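PDB 1R6V: fervidolysin from Fervidobacterium pennivorans, which degrades keratin into peptides as a calcium-binding serine protease of the subtilisin family, allowing the bacterium to grow on native feathers. Local coordinates for residues 111-116 against 138-143; 407-412 against 434-439; 251-256 against 262-267. The protein carries 1 engineered substitution. All blocks are in the same frame, centred on the assembly; numbering follows the deposited sequence.

Interaction 1 of 3, residues 111-116 against 138-143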
ATOM      1  N   ASP A 111     -31.815 -15.005  19.145  1.00 24.76           N
ATOM      2  CA  ASP A 111     -31.772 -16.248  18.374  1.00 24.61           C
ATOM      3  C   ASP A 111     -30.486 -16.416  17.561  1.00 24.93           C
ATOM      4  O   ASP A 111     -30.310 -17.417  16.864  1.00 24.62           O
ATOM      5  CB  ASP A 111     -32.978 -16.327  17.424  1.00 25.78           C
ATOM      6  CG  ASP A 111     -33.191 -17.721  16.875  1.00 26.38           C
ATOM      7  OD1 ASP A 111     -33.352 -18.654  17.697  1.00 26.58           O
ATOM      8  OD2 ASP A 111     -33.209 -17.891  15.634  1.00 25.88           O
ATOM      9  N   MET A 112     -29.580 -15.450  17.655  1.00 24.09           N
ATOM     10  CA  MET A 112     -28.331 -15.504  16.893  1.00 24.03           C
ATOM     11  C   MET A 112     -27.512 -16.774  17.168  1.00 24.56           C
ATOM     12  O   MET A 112     -27.157 -17.063  18.313  1.00 22.27           O
ATOM     13  CB  MET A 112     -27.486 -14.260  17.207  1.00 23.04           C
ATOM     14  CG  MET A 112     -26.418 -13.905  16.177  1.00 24.80           C
ATOM     15  SD  MET A 112     -27.052 -13.447  14.542  1.00 27.12           S
ATOM     16  CE  MET A 112     -25.518 -13.554  13.583  1.00 28.19           C
ATOM     17  N   TYR A 113     -27.227 -17.524  16.108  1.00 23.84           N
ATOM     18  CA  TYR A 113     -26.435 -18.751  16.203  1.00 24.75           C
ATOM     19  C   TYR A 113     -26.981 -19.713  17.249  1.00 28.28           C
ATOM     20  O   TYR A 113     -26.254 -20.205  18.114  1.00 25.30           O
ATOM     21  CB  TYR A 113     -24.979 -18.399  16.527  1.00 22.71           C
ATOM     22  CG  TYR A 113     -24.027 -19.537  16.298  1.00 19.51           C
ATOM     23  CD1 TYR A 113     -24.084 -20.283  15.119  1.00 20.29           C
ATOM     24  CD2 TYR A 113     -23.046 -19.855  17.236  1.00 19.54           C
ATOM     25  CE1 TYR A 113     -23.186 -21.318  14.875  1.00 21.16           C
ATOM     26  CE2 TYR A 113     -22.141 -20.887  17.003  1.00 20.63           C
ATOM     27  CZ  TYR A 113     -22.214 -21.614  15.819  1.00 22.09           C
ATOM     28  OH  TYR A 113     -21.294 -22.611  15.552  1.00 22.22           O
ATOM     29  N   LYS A 114     -28.282 -19.976  17.147  1.00 32.98           N
ATOM     30  CA  LYS A 114     -28.990 -20.866  18.057  1.00 37.70           C
ATOM     31  C   LYS A 114     -29.681 -21.967  17.250  1.00 40.65           C
ATOM     32  O   LYS A 114     -29.519 -22.056  16.030  1.00 42.67           O
ATOM     33  CB  LYS A 114     -30.057 -20.079  18.828  1.00 38.63           C
ATOM     34  CG  LYS A 114     -29.525 -19.027  19.784  1.00 38.28           C
ATOM     35  CD  LYS A 114     -28.937 -19.678  21.024  1.00 39.18           C
ATOM     36  CE  LYS A 114     -28.564 -18.643  22.073  1.00 38.26           C
ATOM     37  NZ  LYS A 114     -28.040 -19.301  23.307  1.00 39.43           N
ATOM     38  N   ILE A 115     -30.462 -22.794  17.940  1.00 44.02           N
ATOM     39  CA  ILE A 115     -31.209 -23.882  17.307  1.00 45.63           C
ATOM     40  C   ILE A 115     -30.381 -24.683  16.298  1.00 47.24           C
ATOM     41  O   ILE A 115     -30.232 -24.281  15.140  1.00 48.91           O
ATOM     42  CB  ILE A 115     -32.465 -23.319  16.626  1.00 46.39           C
ATOM     43  N   ARG A 116     -29.854 -25.822  16.742  1.00 47.84           N
ATOM     44  CA  ARG A 116     -29.039 -26.690  15.889  1.00 47.86           C
ATOM     45  C   ARG A 116     -27.872 -25.940  15.244  1.00 47.99           C
ATOM     46  O   ARG A 116     -27.601 -26.096  14.048  1.00 48.03           O
ATOM     47  CB  ARG A 116     -29.913 -27.339  14.805  1.00 47.78           C
ATOM     48  N   LEU A 138     -17.838 -15.929  19.981  1.00 15.12           N
ATOM     49  CA  LEU A 138     -16.868 -16.781  20.661  1.00 15.85           C
ATOM     50  C   LEU A 138     -17.261 -18.237  20.463  1.00 16.60           C
ATOM     51  O   LEU A 138     -16.408 -19.101  20.246  1.00 16.70           O
ATOM     52  CB  LEU A 138     -16.820 -16.470  22.153  1.00 15.30           C
ATOM     53  CG  LEU A 138     -16.343 -15.062  22.509  1.00 15.91           C
ATOM     54  CD1 LEU A 138     -16.246 -14.943  24.032  1.00 15.82           C
ATOM     55  CD2 LEU A 138     -14.978 -14.793  21.861  1.00 16.31           C
ATOM     56  N   GLU A 139     -18.555 -18.518  20.541  1.00 16.43           N
ATOM     57  CA  GLU A 139     -18.996 -19.895  20.341  1.00 16.92           C
ATOM     58  C   GLU A 139     -18.672 -20.342  18.916  1.00 15.52           C
ATOM     59  O   GLU A 139     -18.191 -21.454  18.690  1.00 15.76           O
ATOM     60  CB  GLU A 139     -20.505 -20.042  20.570  1.00 19.38           C
ATOM     61  CG  GLU A 139     -20.917 -21.509  20.654  1.00 21.38           C
ATOM     62  CD  GLU A 139     -22.420 -21.736  20.553  1.00 25.04           C
ATOM     63  OE1 GLU A 139     -23.187 -20.789  20.811  1.00 23.21           O
ATOM     64  OE2 GLU A 139     -22.833 -22.878  20.233  1.00 25.97           O
ATOM     65  N   ALA A 140     -18.922 -19.469  17.950  1.00 12.35           N
ATOM     66  CA  ALA A 140     -18.679 -19.809  16.565  1.00 12.01           C
ATOM     67  C   ALA A 140     -17.222 -20.143  16.262  1.00 13.71           C
ATOM     68  O   ALA A 140     -16.953 -21.018  15.444  1.00 13.85           O
ATOM     69  CB  ALA A 140     -19.146 -18.686  15.665  1.00 12.27           C
ATOM     70  N   ILE A 141     -16.285 -19.449  16.898  1.00 14.14           N
ATOM     71  CA  ILE A 141     -14.883 -19.741  16.618  1.00 13.72           C
ATOM     72  C   ILE A 141     -14.311 -20.861  17.478  1.00 16.21           C
ATOM     73  O   ILE A 141     -13.135 -21.193  17.362  1.00 15.05           O
ATOM     74  CB  ILE A 141     -13.982 -18.463  16.714  1.00 14.79           C
ATOM     75  CG1 ILE A 141     -14.005 -17.869  18.128  1.00 14.14           C
ATOM     76  CG2 ILE A 141     -14.447 -17.452  15.661  1.00 16.23           C
ATOM     77  CD1 ILE A 141     -13.048 -16.671  18.337  1.00 18.14           C
ATOM     78  N   GLY A 142     -15.142 -21.450  18.332  1.00 16.19           N
ATOM     79  CA  GLY A 142     -14.685 -22.561  19.160  1.00 17.96           C
ATOM     80  C   GLY A 142     -14.033 -22.251  20.493  1.00 18.29           C
ATOM     81  O   GLY A 142     -13.333 -23.091  21.058  1.00 17.54           O
ATOM     82  N   VAL A 143     -14.255 -21.052  21.016  1.00 17.96           N
ATOM     83  CA  VAL A 143     -13.679 -20.695  22.297  1.00 18.70           C
ATOM     84  C   VAL A 143     -14.373 -21.441  23.441  1.00 18.81           C
ATOM     85  O   VAL A 143     -15.588 -21.618  23.425  1.00 18.79           O
ATOM     86  CB  VAL A 143     -13.832 -19.177  22.567  1.00 20.00           C
ATOM     87  CG1 VAL A 143     -13.477 -18.867  24.009  1.00 20.06           C
ATOM     88  CG2 VAL A 143     -12.966 -18.380  21.606  1.00 20.28           C
TER
HETATM   89  O   HOH W   1     -19.237 -23.549  16.907  1.00 35.36           O
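Tyr-113 makes every close contact between the irregular segment 111-116, in what is assigned as the propeptide, and the end of helix 136-140 in the subtilisin-like part of the chain. Van der Waals contact of its ring with Glu-139 and Ala-140 makes up the larger share. CG of Tyr-113 lies anti to the backbone N (chi1 -165°), which sends the ring out to the helix, with CE2 leading. This atom comes 3.6 Å from Ala-140 N and 4.0 Å from Ala-140 CB, while Glu-139 CD lies 3.7 Å from the same Tyr-113 CE2. The Glu-139 chain is extended beyond CG and slants across the CE2 side of the ring, with CB, CG and CD all near that atom; the carboxylate is turned 53° from the ring plane. Tyr-321 meets the same ring edge-to-face, and Phe-326 also packs on it.

The polar part is indirect. No hydrogen bond joins the two segments directly, but a water in the plane of the ring, at its edge, lies 2.6 Å from Tyr-113 OH and donates to Glu-139 O over 2.9 Å. The Glu-139 carboxylate has its own partner in Arg-125, a salt bridge through OE1; Arg-125 also donates to Met-112 O and so ties both segments. Just beyond the ring's footprint the helix ends in a Schellman motif, with Gly-142 N bonded to Glu-139 O and Val-143 N to Leu-138 O.

With an alanine here in place of Tyr-113, the bridging water is likely to lose its phenol partner, and a gap would probably open beside Glu-139 and Ala-140. The presumed propeptide is thus fitted against the protease domain by a buried aromatic plug with a hydrated hydroxyl end.

Interaction 2 of 3, residues 407-412 against 434-439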
ATOM      1  N   ARG A 407      -0.853 -17.400   9.257  1.00 11.13           N
ATOM      2  CA  ARG A 407      -1.924 -17.305   8.286  1.00 11.23           C
ATOM      3  C   ARG A 407      -2.286 -18.680   7.734  1.00 11.46           C
ATOM      4  O   ARG A 407      -3.462 -19.015   7.651  1.00 11.45           O
ATOM      5  CB  ARG A 407      -1.562 -16.378   7.123  1.00 11.67           C
ATOM      6  CG  ARG A 407      -2.687 -16.248   6.091  1.00 11.46           C
ATOM      7  CD  ARG A 407      -2.335 -15.218   5.021  1.00 12.42           C
ATOM      8  NE  ARG A 407      -1.088 -15.537   4.326  1.00 12.98           N
ATOM      9  CZ  ARG A 407      -0.956 -16.508   3.427  1.00 14.05           C
ATOM     10  NH1 ARG A 407      -2.005 -17.262   3.098  1.00 11.29           N
ATOM     11  NH2 ARG A 407       0.227 -16.730   2.871  1.00 12.21           N
ATOM     12  N   LYS A 408      -1.284 -19.478   7.360  1.00  9.15           N
ATOM     13  CA  LYS A 408      -1.620 -20.795   6.819  1.00 11.12           C
ATOM     14  C   LYS A 408      -2.309 -21.686   7.828  1.00 11.48           C
ATOM     15  O   LYS A 408      -3.130 -22.519   7.453  1.00 13.72           O
ATOM     16  CB  LYS A 408      -0.375 -21.509   6.273  1.00 11.65           C
ATOM     17  CG  LYS A 408       0.249 -20.843   5.046  1.00 14.99           C
ATOM     18  CD  LYS A 408      -0.762 -20.565   3.906  1.00 18.42           C
ATOM     19  CE  LYS A 408      -1.592 -21.779   3.537  1.00 20.81           C
ATOM     20  NZ  LYS A 408      -2.525 -21.445   2.401  1.00 23.32           N
ATOM     21  N   LEU A 409      -1.975 -21.541   9.104  1.00 10.04           N
ATOM     22  CA  LEU A 409      -2.610 -22.364  10.129  1.00 12.50           C
ATOM     23  C   LEU A 409      -4.091 -22.019  10.158  1.00 12.71           C
ATOM     24  O   LEU A 409      -4.950 -22.901  10.217  1.00 12.55           O
ATOM     25  CB  LEU A 409      -1.985 -22.100  11.499  1.00 12.28           C
ATOM     26  CG  LEU A 409      -2.590 -22.879  12.680  1.00 11.71           C
ATOM     27  CD1 LEU A 409      -2.672 -24.401  12.380  1.00 13.65           C
ATOM     28  CD2 LEU A 409      -1.739 -22.631  13.906  1.00 12.41           C
ATOM     29  N   LEU A 410      -4.394 -20.725  10.110  1.00 10.54           N
ATOM     30  CA  LEU A 410      -5.792 -20.308  10.107  1.00 10.73           C
ATOM     31  C   LEU A 410      -6.556 -20.838   8.900  1.00 11.67           C
ATOM     32  O   LEU A 410      -7.691 -21.299   9.030  1.00 11.72           O
ATOM     33  CB  LEU A 410      -5.901 -18.781  10.100  1.00 10.67           C
ATOM     34  CG  LEU A 410      -5.366 -18.056  11.327  1.00 13.21           C
ATOM     35  CD1 LEU A 410      -5.582 -16.576  11.121  1.00 15.27           C
ATOM     36  CD2 LEU A 410      -6.028 -18.536  12.572  1.00 14.92           C
ATOM     37  N   GLU A 411      -5.946 -20.749   7.720  1.00 12.31           N
ATOM     38  CA  GLU A 411      -6.597 -21.191   6.498  1.00 12.85           C
ATOM     39  C   GLU A 411      -6.744 -22.708   6.454  1.00 13.47           C
ATOM     40  O   GLU A 411      -7.771 -23.216   6.006  1.00 13.03           O
ATOM     41  CB  GLU A 411      -5.821 -20.683   5.286  1.00 14.78           C
ATOM     42  CG  GLU A 411      -5.882 -19.147   5.149  1.00 12.51           C
ATOM     43  CD  GLU A 411      -4.961 -18.593   4.082  1.00 14.95           C
ATOM     44  OE1 GLU A 411      -4.263 -19.383   3.403  1.00 13.02           O
ATOM     45  OE2 GLU A 411      -4.934 -17.350   3.927  1.00 13.27           O
ATOM     46  N   ASN A 412      -5.734 -23.421   6.945  1.00 13.23           N
ATOM     47  CA  ASN A 412      -5.780 -24.879   6.953  1.00 15.81           C
ATOM     48  C   ASN A 412      -6.798 -25.453   7.932  1.00 16.25           C
ATOM     49  O   ASN A 412      -7.241 -26.595   7.754  1.00 18.31           O
ATOM     50  CB  ASN A 412      -4.401 -25.465   7.285  1.00 16.08           C
ATOM     51  CG  ASN A 412      -3.385 -25.233   6.183  1.00 17.97           C
ATOM     52  OD1 ASN A 412      -3.740 -24.903   5.052  1.00 20.75           O
ATOM     53  ND2 ASN A 412      -2.110 -25.423   6.508  1.00 18.43           N
ATOM     54  N   ASP A 434     -10.236 -23.350  18.059  1.00 15.82           N
ATOM     55  CA  ASP A 434      -9.963 -24.660  18.615  1.00 17.09           C
ATOM     56  C   ASP A 434      -9.157 -25.544  17.667  1.00 17.30           C
ATOM     57  O   ASP A 434      -8.171 -26.156  18.091  1.00 17.64           O
ATOM     58  CB  ASP A 434     -11.254 -25.357  19.111  1.00 17.95           C
ATOM     59  CG  ASP A 434     -12.350 -25.469  18.050  1.00 19.57           C
ATOM     60  OD1 ASP A 434     -12.183 -24.981  16.915  1.00 18.30           O
ATOM     61  OD2 ASP A 434     -13.415 -26.059  18.373  1.00 19.94           O
ATOM     62  N   ALA A 435      -9.546 -25.594  16.394  1.00 15.21           N
ATOM     63  CA  ALA A 435      -8.819 -26.400  15.416  1.00 16.12           C
ATOM     64  C   ALA A 435      -7.429 -25.812  15.164  1.00 15.87           C
ATOM     65  O   ALA A 435      -6.437 -26.542  15.040  1.00 15.72           O
ATOM     66  CB  ALA A 435      -9.603 -26.490  14.097  1.00 13.87           C
ATOM     67  N   ALA A 436      -7.340 -24.487  15.102  1.00 15.01           N
ATOM     68  CA  ALA A 436      -6.040 -23.858  14.865  1.00 14.64           C
ATOM     69  C   ALA A 436      -5.068 -24.126  16.009  1.00 15.75           C
ATOM     70  O   ALA A 436      -3.890 -24.426  15.785  1.00 14.56           O
ATOM     71  CB  ALA A 436      -6.210 -22.344  14.673  1.00 15.27           C
ATOM     72  N   LEU A 437      -5.561 -24.042  17.240  1.00 15.46           N
ATOM     73  CA  LEU A 437      -4.697 -24.234  18.397  1.00 17.36           C
ATOM     74  C   LEU A 437      -4.128 -25.652  18.467  1.00 18.73           C
ATOM     75  O   LEU A 437      -3.050 -25.865  19.028  1.00 19.52           O
ATOM     76  CB  LEU A 437      -5.456 -23.897  19.687  1.00 16.71           C
ATOM     77  CG  LEU A 437      -4.633 -23.736  20.966  1.00 18.68           C
ATOM     78  CD1 LEU A 437      -3.617 -22.615  20.804  1.00 19.22           C
ATOM     79  CD2 LEU A 437      -5.576 -23.443  22.108  1.00 20.53           C
ATOM     80  N   GLN A 438      -4.851 -26.613  17.906  1.00 20.45           N
ATOM     81  CA  GLN A 438      -4.389 -27.998  17.899  1.00 22.98           C
ATOM     82  C   GLN A 438      -3.114 -28.121  17.089  1.00 23.40           C
ATOM     83  O   GLN A 438      -2.245 -28.944  17.390  1.00 24.62           O
ATOM     84  CB  GLN A 438      -5.455 -28.923  17.310  1.00 25.66           C
ATOM     85  CG  GLN A 438      -6.656 -29.093  18.218  1.00 32.24           C
ATOM     86  CD  GLN A 438      -7.595 -30.169  17.736  1.00 35.14           C
ATOM     87  OE1 GLN A 438      -7.173 -31.287  17.453  1.00 37.17           O
ATOM     88  NE2 GLN A 438      -8.877 -29.841  17.644  1.00 38.76           N
ATOM     89  N   GLY A 439      -3.008 -27.290  16.061  1.00 21.67           N
ATOM     90  CA  GLY A 439      -1.838 -27.308  15.217  1.00 22.68           C
ATOM     91  C   GLY A 439      -1.681 -28.638  14.509  1.00 23.28           C
ATOM     92  O   GLY A 439      -2.664 -29.313  14.202  1.00 22.20           O
TER
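Leu-409 reaches from helix 403-413 to the last turn of helix 433-438, and its conformation decides the contact. With CG anti to the backbone N (chi1 178°), the isobutyl group is carried straight to Ala-436. Both methyls and CG of Leu-409 pack round Ala-436 O, CD2 the closest at 3.4 Å; CD1 also reaches Gly-439 CA at 4.1 Å. The branch point faces the alanine methyl, with Leu-409 CG 4.2 Å from Ala-436 CB. Leu-410 behaves differently: its CB leaves the helix pointing away from the other segment, yet CD2 swings back to within 4.4 Å of Ala-436 CB. The alanine methyl is thus met by both leucines, and the small side chain allows the backbones to close to 5.9 Å between the CA atoms of Leu-410 and Ala-436. At the end of helix 433-438, Gly-439 takes a positive phi.

Three charged side chains of helix 403-413, none touching the other segment, form a salt-bridge network. Glu-411 OE2 accepts from Arg-407 NH1 at 3.0 Å, the acceptor lying in the guanidinium plane and approached on its syn side, 32° out of the carboxylate plane. Lys-408 NZ meets the second oxygen, Glu-411 OE1, at 2.9 Å, nearly in line with the C-O bond. Arg-407 also bridges to Asp-494 and donates to His-492 O, which links the helix to the sandwich domain that follows. Helix 380-397 completes the apolar surroundings through Val-387, Val-390 and Leu-394 against Leu-410, Leu-394 also touching Ala-436.

With no hydrogen bond between the two segments, the chemistry implies that these C-terminal helices of the protease domain are joined by the fit of leucine methyls to an alanine and a carbonyl, while Arg-407, held by Glu-411, also bonds to the following sandwich domain.

Interaction 3 of 3, residues 251-256 against 262-267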
ATOM      1  N   ALA A 251       4.570   5.948  11.201  1.00 12.92           N
ATOM      2  CA  ALA A 251       5.251   6.203  12.476  1.00 12.45           C
ATOM      3  C   ALA A 251       4.625   5.363  13.584  1.00 12.68           C
ATOM      4  O   ALA A 251       5.334   4.816  14.419  1.00 12.84           O
ATOM      5  CB  ALA A 251       5.150   7.679  12.850  1.00 12.23           C
ATOM      6  N   GLY A 252       3.292   5.285  13.605  1.00 12.86           N
ATOM      7  CA  GLY A 252       2.615   4.490  14.625  1.00 12.38           C
ATOM      8  C   GLY A 252       2.885   2.995  14.494  1.00 12.70           C
ATOM      9  O   GLY A 252       3.024   2.289  15.500  1.00 12.65           O
ATOM     10  N   ILE A 253       2.957   2.508  13.258  1.00 11.31           N
ATOM     11  CA  ILE A 253       3.222   1.086  13.009  1.00 11.81           C
ATOM     12  C   ILE A 253       4.650   0.762  13.410  1.00 13.43           C
ATOM     13  O   ILE A 253       4.920  -0.271  14.027  1.00 12.57           O
ATOM     14  CB  ILE A 253       3.004   0.730  11.523  1.00 10.70           C
ATOM     15  CG1 ILE A 253       1.496   0.666  11.242  1.00 11.30           C
ATOM     16  CG2 ILE A 253       3.677  -0.612  11.165  1.00 13.09           C
ATOM     17  CD1 ILE A 253       1.161   0.572   9.749  1.00 11.44           C
ATOM     18  N   ILE A 254       5.560   1.667  13.078  1.00 12.10           N
ATOM     19  CA  ILE A 254       6.962   1.462  13.454  1.00 12.47           C
ATOM     20  C   ILE A 254       7.099   1.481  14.988  1.00 13.33           C
ATOM     21  O   ILE A 254       7.797   0.653  15.585  1.00 13.57           O
ATOM     22  CB  ILE A 254       7.875   2.554  12.838  1.00 13.84           C
ATOM     23  CG1 ILE A 254       8.282   2.193  11.398  1.00 15.68           C
ATOM     24  CG2 ILE A 254       9.189   2.628  13.641  1.00 14.36           C
ATOM     25  CD1 ILE A 254       7.160   1.851  10.433  1.00 21.80           C
ATOM     26  N   TRP A 255       6.436   2.437  15.632  1.00 13.17           N
ATOM     27  CA  TRP A 255       6.477   2.545  17.083  1.00 14.10           C
ATOM     28  C   TRP A 255       5.954   1.251  17.716  1.00 14.81           C
ATOM     29  O   TRP A 255       6.572   0.687  18.623  1.00 14.02           O
ATOM     30  CB  TRP A 255       5.596   3.711  17.539  1.00 14.53           C
ATOM     31  CG  TRP A 255       5.774   4.120  18.964  1.00 16.86           C
ATOM     32  CD1 TRP A 255       6.609   5.099  19.448  1.00 18.04           C
ATOM     33  CD2 TRP A 255       5.072   3.594  20.102  1.00 16.24           C
ATOM     34  NE1 TRP A 255       6.461   5.211  20.817  1.00 17.44           N
ATOM     35  CE2 TRP A 255       5.527   4.300  21.241  1.00 18.48           C
ATOM     36  CE3 TRP A 255       4.104   2.589  20.269  1.00 15.40           C
ATOM     37  CZ2 TRP A 255       5.041   4.032  22.532  1.00 16.89           C
ATOM     38  CZ3 TRP A 255       3.621   2.322  21.560  1.00 16.27           C
ATOM     39  CH2 TRP A 255       4.092   3.042  22.667  1.00 19.18           C
ATOM     40  N   ALA A 256       4.811   0.774  17.232  1.00 12.05           N
ATOM     41  CA  ALA A 256       4.215  -0.445  17.785  1.00 12.65           C
ATOM     42  C   ALA A 256       5.135  -1.651  17.628  1.00 12.79           C
ATOM     43  O   ALA A 256       5.253  -2.488  18.533  1.00 13.04           O
ATOM     44  CB  ALA A 256       2.874  -0.727  17.105  1.00 11.93           C
ATOM     45  N   LYS A 262       3.002  -7.919  18.616  1.00 13.53           N
ATOM     46  CA  LYS A 262       3.236  -9.093  17.778  1.00 14.39           C
ATOM     47  C   LYS A 262       2.130  -9.303  16.747  1.00 12.84           C
ATOM     48  O   LYS A 262       2.267 -10.107  15.829  1.00 11.00           O
ATOM     49  CB  LYS A 262       3.415 -10.351  18.634  1.00 16.36           C
ATOM     50  CG  LYS A 262       4.677 -10.331  19.475  1.00 24.44           C
ATOM     51  CD  LYS A 262       5.890 -10.040  18.637  1.00 27.29           C
ATOM     52  CE  LYS A 262       7.121  -9.844  19.518  1.00 31.08           C
ATOM     53  NZ  LYS A 262       8.295  -9.420  18.701  1.00 34.76           N
ATOM     54  N   VAL A 263       1.020  -8.592  16.914  1.00 11.76           N
ATOM     55  CA  VAL A 263      -0.057  -8.655  15.931  1.00 11.12           C
ATOM     56  C   VAL A 263      -0.764  -7.296  15.994  1.00 11.29           C
ATOM     57  O   VAL A 263      -0.809  -6.663  17.053  1.00 11.02           O
ATOM     58  CB  VAL A 263      -1.056  -9.833  16.210  1.00 13.98           C
ATOM     59  CG1 VAL A 263      -1.604  -9.746  17.635  1.00 13.35           C
ATOM     60  CG2 VAL A 263      -2.190  -9.804  15.188  1.00 11.27           C
ATOM     61  N   MET A 264      -1.237  -6.814  14.845  1.00  8.44           N
ATOM     62  CA  MET A 264      -1.955  -5.527  14.775  1.00  8.93           C
ATOM     63  C   MET A 264      -3.286  -5.728  14.083  1.00  9.33           C
ATOM     64  O   MET A 264      -3.388  -6.528  13.160  1.00 10.79           O
ATOM     65  CB  MET A 264      -1.172  -4.493  13.954  1.00 10.05           C
ATOM     66  CG  MET A 264       0.270  -4.277  14.437  1.00  9.39           C
ATOM     67  SD  MET A 264       0.958  -2.642  13.894  1.00  5.13           S
ATOM     68  CE  MET A 264       2.753  -3.003  14.029  1.00 16.21           C
ATOM     69  N   ASN A 265      -4.290  -4.970  14.516  1.00  9.00           N
ATOM     70  CA  ASN A 265      -5.627  -5.049  13.932  1.00 11.13           C
ATOM     71  C   ASN A 265      -5.873  -3.747  13.159  1.00 12.35           C
ATOM     72  O   ASN A 265      -5.699  -2.667  13.712  1.00 12.73           O
ATOM     73  CB  ASN A 265      -6.671  -5.220  15.042  1.00 11.46           C
ATOM     74  CG  ASN A 265      -8.083  -5.342  14.484  1.00 13.28           C
ATOM     75  OD1 ASN A 265      -8.785  -4.336  14.284  1.00 14.84           O
ATOM     76  ND2 ASN A 265      -8.491  -6.571  14.199  1.00  9.30           N
ATOM     77  N   HIS A 266      -6.230  -3.865  11.882  1.00 10.52           N
ATOM     78  CA  HIS A 266      -6.492  -2.706  11.009  1.00 12.28           C
ATOM     79  C   HIS A 266      -7.845  -2.801  10.312  1.00 13.13           C
ATOM     80  O   HIS A 266      -8.132  -3.816   9.674  1.00 14.10           O
ATOM     81  CB  HIS A 266      -5.476  -2.627   9.865  1.00 10.57           C
ATOM     82  CG  HIS A 266      -4.052  -2.528  10.306  1.00 12.22           C
ATOM     83  ND1 HIS A 266      -3.419  -1.318  10.523  1.00 10.55           N
ATOM     84  CD2 HIS A 266      -3.138  -3.492  10.565  1.00 13.86           C
ATOM     85  CE1 HIS A 266      -2.170  -1.550  10.904  1.00 13.25           C
ATOM     86  NE2 HIS A 266      -1.977  -2.860  10.935  1.00 12.48           N
ATOM     87  N   SER A 267      -8.662  -1.759  10.399  1.00 13.24           N
ATOM     88  CA  SER A 267      -9.929  -1.770   9.668  1.00 12.73           C
ATOM     89  C   SER A 267     -10.119  -0.390   9.063  1.00 13.19           C
ATOM     90  O   SER A 267     -11.027   0.362   9.436  1.00 11.75           O
ATOM     91  CB  SER A 267     -11.095  -2.130  10.583  1.00 15.11           C
ATOM     92  OG  SER A 267     -11.009  -3.508  10.935  1.00 18.30           O
TER
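The imidazole of His-266 is the flat group of this contact, and Ile-253 CD1 approaches its CE1 obliquely at 4.1 Å. Other rings and side chains of the domain surround it: Phe-281 of helix 275-286 meets it with the planes about 40° apart, Trp-268 at about 60°, and Met-291 and Val-161 of the flanking strands also touch it. Its polar end is engaged too, ND1 being hydrogen-bonded to Trp-268 NE1, which probably limits rotation of the ring.

Met-264 supplies the larger part of the apolar contact. Its CG stands anti to the carbonyl carbon, and this torsion and the extended chain carry the terminal methyl across to the helix. There CE sits 3.8 Å from Ala-256 CB and at the same distance from Ile-253 CG2, and it comes 3.5 Å from Ile-253 O, a carbonyl whose oxygen also receives Thr-257 OG1. The Met-264 and Ile-253 chains slant across each other. Ile-253 is shared between the strand residues: CG2 faces the methionine and CD1, at the end of its other branch, the histidine.

The axes of segments 251-256 and 263-266 run roughly antiparallel (154°), 10.6 Å apart at closest approach, and a short turn leads from one to the other. This is the helix-to-strand step of an alpha/beta unit, in which the helix lies over the mainly parallel central sheet and the strand is hydrogen-bonded between 157-162 and 290-294. The side chain of His-266 lies about 7 Å from that of Asp-162 and about 9 Å from that of Ser-381, both assigned to the charge relay. Helix and central sheet are therefore held together by a largely apolar layer of methyls and one imidazole, near the residues assigned to the charge relay.

All three contacts are buried and none has a direct hydrogen bond between its segments, but they occupy different levels of the fold. Interaction 3 is the most central, joining a helix to the sheet it covers with apolar groups near the charge relay. Interaction 2 pairs two helices towards the C-terminal end of the protease domain, where Arg-407 reaches the next domain. Interaction 1, farthest from the chain's centre, fits presumed propeptide to protease with a bridging water, and Arg-125 salt-bridged to Glu-139. No two contacts share a helix or strand, but interactions 1 and 2 touch, and Ile-141 is backbone-bonded to Leu-433 at the start of helix 433-438; interaction 3 stands apart, about 9 Å at nearest atoms from interaction 2.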